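Local coordinates for flavin prenyltransferase UbiX (Aquifex aeolicus, PDB 2EJB), which probably transfers a dimethylallyl group from dimethylallyl phosphate to reduced FMN, making the prenylated flavin cofactor used by UbiD decarboxylases, at residues 62-65 and 70-73; 72-77 and 107-112; 84-89 and 175-180; 97-102 and 135-140. All coordinates share one frame; numbering follows the deposited sequence.

Interaction 1 of 4, residues 62-65 and 70-73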
loop_
_atom_site.group_PDB
_atom_site.type_symbol
_atom_site.label_atom_id
_atom_site.label_comp_id
_atom_site.label_asym_id
_atom_site.label_seq_id
_atom_site.Cartn_x
_atom_site.Cartn_y
_atom_site.Cartn_z
ATOM N N ARG A 62 -7.796 23.165 -16.326
ATOM C CA ARG A 62 -9.005 23.875 -15.928
ATOM C C ARG A 62 -9.319 23.410 -14.519
ATOM O O ARG A 62 -9.522 22.220 -14.275
ATOM C CB ARG A 62 -10.160 23.550 -16.882
ATOM C CG ARG A 62 -11.461 24.268 -16.547
ATOM C CD ARG A 62 -12.497 24.153 -17.665
ATOM N NE ARG A 62 -12.741 22.769 -18.058
ATOM C CZ ARG A 62 -13.751 22.376 -18.827
ATOM N NH1 ARG A 62 -14.625 23.262 -19.290
ATOM N NH2 ARG A 62 -13.892 21.093 -19.137
ATOM N N ILE A 63 -9.340 24.357 -13.591
ATOM C CA ILE A 63 -9.598 24.056 -12.192
ATOM C C ILE A 63 -11.057 24.228 -11.808
ATOM O O ILE A 63 -11.705 25.196 -12.203
ATOM C CB ILE A 63 -8.741 24.944 -11.276
ATOM C CG1 ILE A 63 -7.263 24.757 -11.622
ATOM C CG2 ILE A 63 -9.000 24.596 -9.814
ATOM C CD1 ILE A 63 -6.331 25.649 -10.832
ATOM N N HIS A 64 -11.564 23.281 -11.025
ATOM C CA HIS A 64 -12.949 23.309 -10.570
ATOM C C HIS A 64 -12.999 23.346 -9.046
ATOM O O HIS A 64 -12.246 22.636 -8.375
ATOM C CB HIS A 64 -13.691 22.071 -11.078
ATOM C CG HIS A 64 -13.624 21.888 -12.562
ATOM N ND1 HIS A 64 -14.720 22.041 -13.381
ATOM C CD2 HIS A 64 -12.585 21.572 -13.376
ATOM C CE1 HIS A 64 -14.361 21.827 -14.639
ATOM N NE2 HIS A 64 -13.074 21.541 -14.659
ATOM N N GLU A 65 -13.889 24.172 -8.508
ATOM C CA GLU A 65 -14.044 24.300 -7.062
ATOM C C GLU A 65 -14.589 23.013 -6.464
ATOM O O GLU A 65 -15.572 22.457 -6.954
ATOM C CB GLU A 65 -14.986 25.457 -6.730
ATOM C CG GLU A 65 -14.360 26.824 -6.905
ATOM C CD GLU A 65 -13.322 27.121 -5.844
ATOM O OE1 GLU A 65 -12.323 26.378 -5.754
ATOM O OE2 GLU A 65 -13.507 28.100 -5.091
ATOM N N THR A 70 -21.866 22.572 -10.290
ATOM C CA THR A 70 -22.369 22.984 -11.598
ATOM C C THR A 70 -21.302 22.569 -12.596
ATOM O O THR A 70 -21.535 22.530 -13.805
ATOM C CB THR A 70 -22.575 24.518 -11.701
ATOM O OG1 THR A 70 -21.304 25.180 -11.758
ATOM C CG2 THR A 70 -23.355 25.033 -10.511
ATOM N N SER A 71 -20.127 22.260 -12.059
ATOM C CA SER A 71 -18.978 21.827 -12.842
ATOM C C SER A 71 -19.379 20.828 -13.919
ATOM O O SER A 71 -20.249 19.987 -13.706
ATOM C CB SER A 71 -17.943 21.178 -11.919
ATOM O OG SER A 71 -16.884 20.605 -12.664
ATOM N N PRO A 72 -18.750 20.915 -15.100
ATOM C CA PRO A 72 -19.073 19.989 -16.187
ATOM C C PRO A 72 -18.830 18.552 -15.745
ATOM O O PRO A 72 -19.566 17.642 -16.121
ATOM C CB PRO A 72 -18.107 20.402 -17.291
ATOM C CG PRO A 72 -17.901 21.860 -17.033
ATOM C CD PRO A 72 -17.747 21.901 -15.535
ATOM N N LEU A 73 -17.791 18.364 -14.936
ATOM C CA LEU A 73 -17.423 17.043 -14.445
ATOM C C LEU A 73 -18.537 16.341 -13.687
ATOM O O LEU A 73 -18.512 15.120 -13.537
ATOM C CB LEU A 73 -16.194 17.134 -13.539
ATOM C CG LEU A 73 -14.898 17.693 -14.130
ATOM C CD1 LEU A 73 -13.803 17.596 -13.077
ATOM C CD2 LEU A 73 -14.503 16.922 -15.392
#
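The imidazole of H64 is met by three consecutive residues, S71, P72 and L73, each using a different part of the ring. L73 covers one face: its CD1 stands 4.2 Å from the centroid of the H64 ring and only 11° off the normal, a CH-pi contact made with the leucine side chain roughly at right angles to the histidine. P72 comes in at the edge, its CD 3.5 Å from H64 CE1 and near the ring plane. H64 ND1 lies 2.7 Å from S71 OG; the backbone N of L73 gives that oxygen a weak bond. This is the border of the Rossmann-like flavoprotein sheet, where edge strand 61-65 gives way to a loop that doubles back over it. With CG anti to its carbonyl carbon (chi1 -55°), H64 swings its ring toward that loop while NE2 bonds to OD1 of D32 on the adjacent strand, the same oxygen that is salt-bridged to R62 NE. Putting an alanine at this position is likely to leave D32 OD1 without the bond from H64 NE2 and L73 CD1 facing a gap. Two residues earlier, R62 NH1 reaches within 4.2 Å of P72 CG.

Interaction 2 of 4, residues 72-77 and 107-112; sequences PLASGS and IHRVGE
R109 lays the start of its side chain against A74, with CG 3.8 Å from A74 CB, and then reaches on to the same residue's carbonyl. The chain leaves the helix with CG anti to the backbone N (chi1 173°) and bends at chi2, and this kink carries the guanidinium past the methyl to A74 O. There the carbonyl oxygen sits at the guanidinium's edge, near its plane, and accepts a weak hydrogen bond from R109 NE at 3.4 Å. The other end of the group is tethered within its own helix: R109 NH1 forms a salt bridge of 2.7 Å with E112 OE1, three residues on. That oxygen is approached from above the carboxylate plane, 65° out of it, so the pairing is close but not coplanar. Tied to E112 and, weakly, to A74 O, the guanidinium is probably restricted in how far it can rotate. One residue along, V110 CG2 lies 3.9 Å from L73 CB, adding a buried apolar patch beside the polar one. Small A74 permits a near approach of the backbones, its CA lying 5.5 Å from that of V110. The chain at A74 belongs to a short 3-10 turn, in which S75 N bonds to P72 O, before helix 76-79 begins. The contact thus fastens this turn to the flank of helix 106-117. L73 continues inward to D32 and V34 of strand 30-35 and to Y82, and V110 rests on V85 of strand 82-90, while H108 packs on helix 92-100.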
loop_
_atom_site.group_PDB
_atom_site.type_symbol
_atom_site.label_atom_id
_atom_site.label_comp_id
_atom_site.label_asym_id
_atom_site.label_seq_id
_atom_site.Cartn_x
_atom_site.Cartn_y
_atom_site.Cartn_z
ATOM N N PRO A 72 -18.750 20.915 -15.100
ATOM C CA PRO A 72 -19.073 19.989 -16.187
ATOM C C PRO A 72 -18.830 18.552 -15.745
ATOM O O PRO A 72 -19.566 17.642 -16.121
ATOM C CB PRO A 72 -18.107 20.402 -17.291
ATOM C CG PRO A 72 -17.901 21.860 -17.033
ATOM C CD PRO A 72 -17.747 21.901 -15.535
ATOM N N LEU A 73 -17.791 18.364 -14.936
ATOM C CA LEU A 73 -17.423 17.043 -14.445
ATOM C C LEU A 73 -18.537 16.341 -13.687
ATOM O O LEU A 73 -18.512 15.120 -13.537
ATOM C CB LEU A 73 -16.194 17.134 -13.539
ATOM C CG LEU A 73 -14.898 17.693 -14.130
ATOM C CD1 LEU A 73 -13.803 17.596 -13.077
ATOM C CD2 LEU A 73 -14.503 16.922 -15.392
ATOM N N ALA A 74 -19.508 17.107 -13.201
ATOM C CA ALA A 74 -20.611 16.524 -12.448
ATOM C C ALA A 74 -21.737 16.062 -13.360
ATOM O O ALA A 74 -22.793 15.635 -12.887
ATOM C CB ALA A 74 -21.137 17.524 -11.430
ATOM N N SER A 75 -21.508 16.144 -14.666
ATOM C CA SER A 75 -22.518 15.721 -15.632
ATOM C C SER A 75 -22.041 14.500 -16.401
ATOM O O SER A 75 -20.964 14.521 -16.998
ATOM C CB SER A 75 -22.828 16.856 -16.614
ATOM O OG SER A 75 -23.332 17.992 -15.934
ATOM N N GLY A 76 -22.841 13.437 -16.373
ATOM C CA GLY A 76 -22.483 12.219 -17.080
ATOM C C GLY A 76 -22.330 12.492 -18.559
ATOM O O GLY A 76 -21.412 11.986 -19.207
ATOM N N SER A 77 -23.234 13.306 -19.096
ATOM C CA SER A 77 -23.200 13.662 -20.509
ATOM C C SER A 77 -21.832 14.226 -20.889
ATOM O O SER A 77 -21.378 14.063 -22.020
ATOM C CB SER A 77 -24.295 14.688 -20.820
ATOM O OG SER A 77 -24.184 15.826 -19.980
ATOM N N ILE A 107 -15.767 16.091 -5.824
ATOM C CA ILE A 107 -14.942 14.903 -6.020
ATOM C C ILE A 107 -15.744 13.616 -5.848
ATOM O O ILE A 107 -15.615 12.678 -6.639
ATOM C CB ILE A 107 -13.749 14.897 -5.029
ATOM C CG1 ILE A 107 -12.817 16.072 -5.345
ATOM C CG2 ILE A 107 -12.979 13.576 -5.120
ATOM C CD1 ILE A 107 -11.578 16.121 -4.464
ATOM N N HIS A 108 -16.572 13.571 -4.813
ATOM C CA HIS A 108 -17.382 12.386 -4.565
ATOM C C HIS A 108 -18.354 12.223 -5.719
ATOM O O HIS A 108 -18.551 11.120 -6.225
ATOM C CB HIS A 108 -18.128 12.539 -3.240
ATOM C CG HIS A 108 -17.224 12.779 -2.070
ATOM N ND1 HIS A 108 -17.666 13.293 -0.877
ATOM C CD2 HIS A 108 -15.893 12.565 -1.922
ATOM C CE1 HIS A 108 -16.649 13.389 -0.036
ATOM N NE2 HIS A 108 -15.565 12.953 -0.647
ATOM N N ARG A 109 -18.943 13.336 -6.148
ATOM C CA ARG A 109 -19.893 13.322 -7.253
ATOM C C ARG A 109 -19.255 12.766 -8.523
ATOM O O ARG A 109 -19.858 11.946 -9.227
ATOM C CB ARG A 109 -20.410 14.739 -7.519
ATOM C CG ARG A 109 -21.290 14.867 -8.757
ATOM C CD ARG A 109 -22.571 14.051 -8.635
ATOM N NE ARG A 109 -23.358 14.099 -9.866
ATOM C CZ ARG A 109 -24.468 13.398 -10.079
ATOM N NH1 ARG A 109 -24.940 12.587 -9.141
ATOM N NH2 ARG A 109 -25.104 13.504 -11.236
ATOM N N VAL A 110 -18.037 13.215 -8.815
ATOM C CA VAL A 110 -17.329 12.770 -10.012
ATOM C C VAL A 110 -17.079 11.265 -9.967
ATOM O O VAL A 110 -17.086 10.592 -10.997
ATOM C CB VAL A 110 -15.985 13.513 -10.172
ATOM C CG1 VAL A 110 -15.238 12.998 -11.403
ATOM C CG2 VAL A 110 -16.242 15.013 -10.299
ATOM N N GLY A 111 -16.855 10.742 -8.767
ATOM C CA GLY A 111 -16.635 9.315 -8.629
ATOM C C GLY A 111 -17.932 8.583 -8.928
ATOM O O GLY A 111 -17.939 7.556 -9.598
ATOM N N GLU A 112 -19.038 9.121 -8.429
ATOM C CA GLU A 112 -20.346 8.515 -8.650
ATOM C C GLU A 112 -20.705 8.552 -10.135
ATOM O O GLU A 112 -21.268 7.595 -10.668
ATOM C CB GLU A 112 -21.409 9.252 -7.829
ATOM C CG GLU A 112 -22.841 9.021 -8.291
ATOM C CD GLU A 112 -23.835 9.854 -7.513
ATOM O OE1 GLU A 112 -23.618 11.079 -7.393
ATOM O OE2 GLU A 112 -24.836 9.286 -7.032
#

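Interaction 3 of 4, residues 84-89 and 175-180; sequences GVYVVP and DVLRIE
Y86 and L177 approach from opposite directions, a methyl of L177 settling obliquely on the hydroxyl end of the Y86 ring. L177 CD2 lies 3.4 Å from Y86 OH and 3.5 Å from Y86 CZ. Y86 holds CG anti to its carbonyl carbon (chi1 -74°), and from there the ring extends until its hydroxyl end meets L177. The same methyl also rests on the strand backbone, 3.9 Å from G84 CA, a closeness that depends on G84 carrying no side chain, since its missing branch would point at L177. I179 CD1 adds a looser touch at 4.3 Å from Y86 OH. In the next shell, the hydroxyl is hydrogen-bonded to the backbone O of L173, in the last turn of helix 162-176, while R83 NH2 bonds to L177 O. A phenylalanine in place of Y86 would probably leave L173 O without this partner and the ring less firmly tied to the helix end. R178, with positive phi, is the C-prime residue of a Schellman motif that ends helix 162-176; L177 before it and I179 after it both point toward the strand. This is a helix C terminus docked on a central strand of a Rossmann-like parallel sheet, here in the same helix as K172, predicted to bind dimethylallyl phosphate.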
loop_
_atom_site.group_PDB
_atom_site.type_symbol
_atom_site.label_atom_id
_atom_site.label_comp_id
_atom_site.label_asym_id
_atom_site.label_seq_id
_atom_site.Cartn_x
_atom_site.Cartn_y
_atom_site.Cartn_z
ATOM N N GLY A 84 -10.487 8.965 -18.465
ATOM C CA GLY A 84 -10.505 8.389 -17.132
ATOM C C GLY A 84 -10.510 9.422 -16.022
ATOM O O GLY A 84 -10.306 10.618 -16.253
ATOM N N VAL A 85 -10.756 8.957 -14.806
ATOM C CA VAL A 85 -10.778 9.840 -13.655
ATOM C C VAL A 85 -9.822 9.348 -12.591
ATOM O O VAL A 85 -9.909 8.198 -12.153
ATOM C CB VAL A 85 -12.178 9.925 -13.027
ATOM C CG1 VAL A 85 -12.114 10.713 -11.721
ATOM C CG2 VAL A 85 -13.137 10.590 -13.996
ATOM N N TYR A 86 -8.912 10.224 -12.183
ATOM C CA TYR A 86 -7.941 9.909 -11.140
ATOM C C TYR A 86 -8.309 10.624 -9.853
ATOM O O TYR A 86 -8.751 11.775 -9.873
ATOM C CB TYR A 86 -6.529 10.366 -11.526
ATOM C CG TYR A 86 -5.840 9.530 -12.579
ATOM C CD1 TYR A 86 -5.561 10.057 -13.841
ATOM C CD2 TYR A 86 -5.441 8.223 -12.308
ATOM C CE1 TYR A 86 -4.901 9.302 -14.807
ATOM C CE2 TYR A 86 -4.781 7.461 -13.266
ATOM C CZ TYR A 86 -4.513 8.008 -14.512
ATOM O OH TYR A 86 -3.855 7.265 -15.463
ATOM N N VAL A 87 -8.131 9.926 -8.739
ATOM C CA VAL A 87 -8.365 10.479 -7.411
ATOM C C VAL A 87 -7.055 10.112 -6.725
ATOM O O VAL A 87 -6.925 9.056 -6.096
ATOM C CB VAL A 87 -9.562 9.808 -6.697
ATOM C CG1 VAL A 87 -9.711 10.373 -5.295
ATOM C CG2 VAL A 87 -10.844 10.054 -7.489
ATOM N N VAL A 88 -6.077 11.000 -6.892
ATOM C CA VAL A 88 -4.729 10.809 -6.379
ATOM C C VAL A 88 -4.196 12.012 -5.598
ATOM O O VAL A 88 -3.969 13.082 -6.166
ATOM C CB VAL A 88 -3.754 10.536 -7.554
ATOM C CG1 VAL A 88 -2.343 10.321 -7.029
ATOM C CG2 VAL A 88 -4.234 9.333 -8.368
ATOM N N PRO A 89 -4.020 11.859 -4.278
ATOM C CA PRO A 89 -4.299 10.619 -3.548
ATOM C C PRO A 89 -5.761 10.603 -3.119
ATOM O O PRO A 89 -6.403 11.646 -3.059
ATOM C CB PRO A 89 -3.357 10.705 -2.355
ATOM C CG PRO A 89 -3.385 12.170 -2.041
ATOM C CD PRO A 89 -3.288 12.815 -3.423
ATOM N N ASP A 175 -0.153 3.437 -16.281
ATOM C CA ASP A 175 -0.318 2.138 -16.924
ATOM C C ASP A 175 -1.751 1.642 -16.785
ATOM O O ASP A 175 -2.253 0.930 -17.654
ATOM C CB ASP A 175 0.628 1.094 -16.321
ATOM C CG ASP A 175 2.079 1.351 -16.668
ATOM O OD1 ASP A 175 2.338 2.060 -17.667
ATOM O OD2 ASP A 175 2.960 0.828 -15.951
ATOM N N VAL A 176 -2.406 2.006 -15.684
ATOM C CA VAL A 176 -3.781 1.584 -15.469
ATOM C C VAL A 176 -4.658 2.027 -16.638
ATOM O O VAL A 176 -5.542 1.291 -17.077
ATOM C CB VAL A 176 -4.359 2.164 -14.161
ATOM C CG1 VAL A 176 -5.845 1.834 -14.057
ATOM C CG2 VAL A 176 -3.612 1.593 -12.966
ATOM N N LEU A 177 -4.414 3.224 -17.156
ATOM C CA LEU A 177 -5.217 3.711 -18.266
ATOM C C LEU A 177 -4.515 3.595 -19.617
ATOM O O LEU A 177 -4.939 4.201 -20.601
ATOM C CB LEU A 177 -5.653 5.152 -17.987
ATOM C CG LEU A 177 -7.008 5.320 -17.280
ATOM C CD1 LEU A 177 -7.264 4.221 -16.260
ATOM C CD2 LEU A 177 -7.033 6.686 -16.622
ATOM N N ARG A 178 -3.451 2.797 -19.661
ATOM C CA ARG A 178 -2.692 2.572 -20.890
ATOM C C ARG A 178 -2.082 3.823 -21.506
ATOM O O ARG A 178 -1.914 3.898 -22.721
ATOM C CB ARG A 178 -3.575 1.885 -21.937
ATOM C CG ARG A 178 -3.661 0.374 -21.807
ATOM C CD ARG A 178 -4.068 -0.054 -20.414
ATOM N NE ARG A 178 -4.222 -1.502 -20.304
ATOM C CZ ARG A 178 -4.345 -2.149 -19.149
ATOM N NH1 ARG A 178 -4.326 -1.473 -18.006
ATOM N NH2 ARG A 178 -4.488 -3.469 -19.134
ATOM N N ILE A 179 -1.754 4.809 -20.682
ATOM C CA ILE A 179 -1.146 6.026 -21.204
ATOM C C ILE A 179 0.363 5.811 -21.281
ATOM O O ILE A 179 1.010 5.553 -20.267
ATOM C CB ILE A 179 -1.453 7.235 -20.298
ATOM C CG1 ILE A 179 -2.962 7.503 -20.286
ATOM C CG2 ILE A 179 -0.699 8.460 -20.792
ATOM C CD1 ILE A 179 -3.368 8.692 -19.437
ATOM N N GLU A 180 0.916 5.902 -22.489
ATOM C CA GLU A 180 2.350 5.704 -22.703
ATOM C C GLU A 180 3.167 6.767 -21.974
ATOM O O GLU A 180 2.798 7.945 -21.963
ATOM C CB GLU A 180 2.677 5.739 -24.206
ATOM C CG GLU A 180 2.363 7.066 -24.910
ATOM C CD GLU A 180 2.844 7.113 -26.359
ATOM O OE1 GLU A 180 2.381 6.287 -27.172
ATOM O OE2 GLU A 180 3.686 7.978 -26.685
#

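Interaction 4 of 4, residues 97-102 and 135-140; sequences CIANGI and LENMLK
A99 and N137 mark the spot where the C-terminal end of helix 92-100, closed by a Schellman motif with G101 as its C-prime residue, packs on the middle of helix 132-143. With CG anti to its carbonyl carbon (chi1 -77°), N137 brings ND2 to the A99 methyl, whose CB is 3.8 Å from N137 ND2 and 4.0 Å from N137 CB; the backbones come as near as 5.6 Å between the CA atoms of these two residues. The N137 amide stands almost perpendicular to that of N100, the planes 87° apart. A water joins the two amides, accepting from N100 ND2 at 3.0 Å and from N137 ND2 at the same distance; N100 ND2 also gives a weak bond to S96 O. K140 runs its aliphatic chain past the carbonyl of A99, with CD 3.8 Å from A99 O. Deeper in, A99 and I98 pack on I141, and N137 on L95 and S96 near T92, predicted to bind FMN. Helix 132-143 meets the second subunit on another side, through a salt bridge from E136 to R143 of that subunit and through L135, M138 and L139, whereas C97 and I98 lean on helix 106-117.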
loop_
_atom_site.group_PDB
_atom_site.type_symbol
_atom_site.label_atom_id
_atom_site.label_comp_id
_atom_site.label_asym_id
_atom_site.label_seq_id
_atom_site.Cartn_x
_atom_site.Cartn_y
_atom_site.Cartn_z
ATOM N N CYS A 97 -16.797 7.557 0.919
ATOM C CA CYS A 97 -17.876 8.313 0.301
ATOM C C CYS A 97 -18.250 7.781 -1.083
ATOM O O CYS A 97 -19.430 7.578 -1.373
ATOM C CB CYS A 97 -17.505 9.797 0.231
ATOM S SG CYS A 97 -17.523 10.591 1.874
ATOM N N ILE A 98 -17.249 7.530 -1.921
ATOM C CA ILE A 98 -17.495 7.025 -3.267
ATOM C C ILE A 98 -18.051 5.599 -3.245
ATOM O O ILE A 98 -19.000 5.292 -3.964
ATOM C CB ILE A 98 -16.198 7.091 -4.120
ATOM C CG1 ILE A 98 -15.792 8.556 -4.319
ATOM C CG2 ILE A 98 -16.412 6.437 -5.473
ATOM C CD1 ILE A 98 -14.460 8.742 -5.044
ATOM N N ALA A 99 -17.474 4.742 -2.404
ATOM C CA ALA A 99 -17.922 3.358 -2.279
ATOM C C ALA A 99 -19.361 3.268 -1.782
ATOM O O ALA A 99 -20.069 2.318 -2.101
ATOM C CB ALA A 99 -17.004 2.592 -1.327
ATOM N N ASN A 100 -19.782 4.248 -0.990
ATOM C CA ASN A 100 -21.137 4.267 -0.446
ATOM C C ASN A 100 -22.079 5.208 -1.190
ATOM O O ASN A 100 -23.279 5.230 -0.924
ATOM C CB ASN A 100 -21.095 4.631 1.045
ATOM C CG ASN A 100 -20.583 3.488 1.903
ATOM O OD1 ASN A 100 -21.207 2.428 1.963
ATOM N ND2 ASN A 100 -19.449 3.691 2.565
ATOM N N GLY A 101 -21.536 5.986 -2.116
ATOM C CA GLY A 101 -22.375 6.887 -2.881
ATOM C C GLY A 101 -22.795 8.127 -2.124
ATOM O O GLY A 101 -23.770 8.786 -2.494
ATOM N N ILE A 102 -22.077 8.427 -1.049
ATOM C CA ILE A 102 -22.346 9.620 -0.258
ATOM C C ILE A 102 -21.512 10.724 -0.905
ATOM O O ILE A 102 -20.311 10.554 -1.110
ATOM C CB ILE A 102 -21.918 9.430 1.213
ATOM C CG1 ILE A 102 -22.791 8.354 1.860
ATOM C CG2 ILE A 102 -22.037 10.753 1.964
ATOM C CD1 ILE A 102 -22.487 8.112 3.321
ATOM N N LEU A 135 -10.663 -2.318 3.524
ATOM C CA LEU A 135 -10.637 -3.448 2.601
ATOM C C LEU A 135 -11.933 -3.619 1.829
ATOM O O LEU A 135 -11.924 -3.844 0.619
ATOM C CB LEU A 135 -10.336 -4.763 3.343
ATOM C CG LEU A 135 -8.898 -5.190 3.682
ATOM C CD1 LEU A 135 -7.905 -4.493 2.760
ATOM C CD2 LEU A 135 -8.594 -4.899 5.128
ATOM N N GLU A 136 -13.054 -3.529 2.525
ATOM C CA GLU A 136 -14.328 -3.707 1.857
ATOM C C GLU A 136 -14.651 -2.564 0.907
ATOM O O GLU A 136 -15.264 -2.781 -0.134
ATOM C CB GLU A 136 -15.441 -3.908 2.891
ATOM C CG GLU A 136 -15.373 -5.289 3.541
ATOM C CD GLU A 136 -16.465 -5.520 4.562
ATOM O OE1 GLU A 136 -16.429 -4.871 5.630
ATOM O OE2 GLU A 136 -17.361 -6.348 4.285
ATOM N N ASN A 137 -14.239 -1.349 1.254
ATOM C CA ASN A 137 -14.509 -0.218 0.377
ATOM C C ASN A 137 -13.723 -0.387 -0.910
ATOM O O ASN A 137 -14.235 -0.127 -1.996
ATOM C CB ASN A 137 -14.124 1.096 1.056
ATOM C CG ASN A 137 -15.139 1.531 2.096
ATOM O OD1 ASN A 137 -14.852 2.368 2.948
ATOM N ND2 ASN A 137 -16.332 0.968 2.026
ATOM N N MET A 138 -12.473 -0.822 -0.783
ATOM C CA MET A 138 -11.636 -1.024 -1.956
ATOM C C MET A 138 -12.186 -2.162 -2.799
ATOM O O MET A 138 -12.126 -2.115 -4.021
ATOM C CB MET A 138 -10.187 -1.318 -1.545
ATOM C CG MET A 138 -9.460 -0.112 -0.950
ATOM S SD MET A 138 -7.692 -0.388 -0.645
ATOM C CE MET A 138 -7.760 -1.241 0.900
ATOM N N LEU A 139 -12.734 -3.177 -2.137
ATOM C CA LEU A 139 -13.297 -4.332 -2.828
ATOM C C LEU A 139 -14.529 -3.921 -3.616
ATOM O O LEU A 139 -14.734 -4.363 -4.748
ATOM C CB LEU A 139 -13.694 -5.413 -1.822
ATOM C CG LEU A 139 -13.081 -6.803 -1.973
ATOM C CD1 LEU A 139 -13.804 -7.748 -1.028
ATOM C CD2 LEU A 139 -13.196 -7.298 -3.408
ATOM N N LYS A 140 -15.364 -3.087 -3.004
ATOM C CA LYS A 140 -16.565 -2.622 -3.678
ATOM C C LYS A 140 -16.179 -1.795 -4.904
ATOM O O LYS A 140 -16.749 -1.982 -5.977
ATOM C CB LYS A 140 -17.441 -1.797 -2.729
ATOM C CG LYS A 140 -18.684 -1.242 -3.405
ATOM C CD LYS A 140 -19.958 -1.493 -2.621
ATOM C CE LYS A 140 -21.191 -1.165 -3.473
ATOM N NZ LYS A 140 -22.468 -1.215 -2.700
HETATM O O HOH W 1 -18.581 1.249 4.017
#

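From the N terminus, interaction 1 comes first, closing a short loop just after edge strand 61-65. Interaction 2 starts on the residues where that loop ends, P72 and L73, and closes a longer one over strand 82-90 and helix 92-100 onto helix 106-117. Interactions 3 and 4 both open inside this span and close beyond it, so each crosses interaction 2; interaction 4 is itself nested within the wide loop that interaction 3 completes near the C terminus. Interaction 2 touches both, through V110 on V85 and H108 on C97. Together they link the sheet's edge, its central strand, the helices on one face, the C-terminal helix on the other and the subunit-contacting helix 132-143.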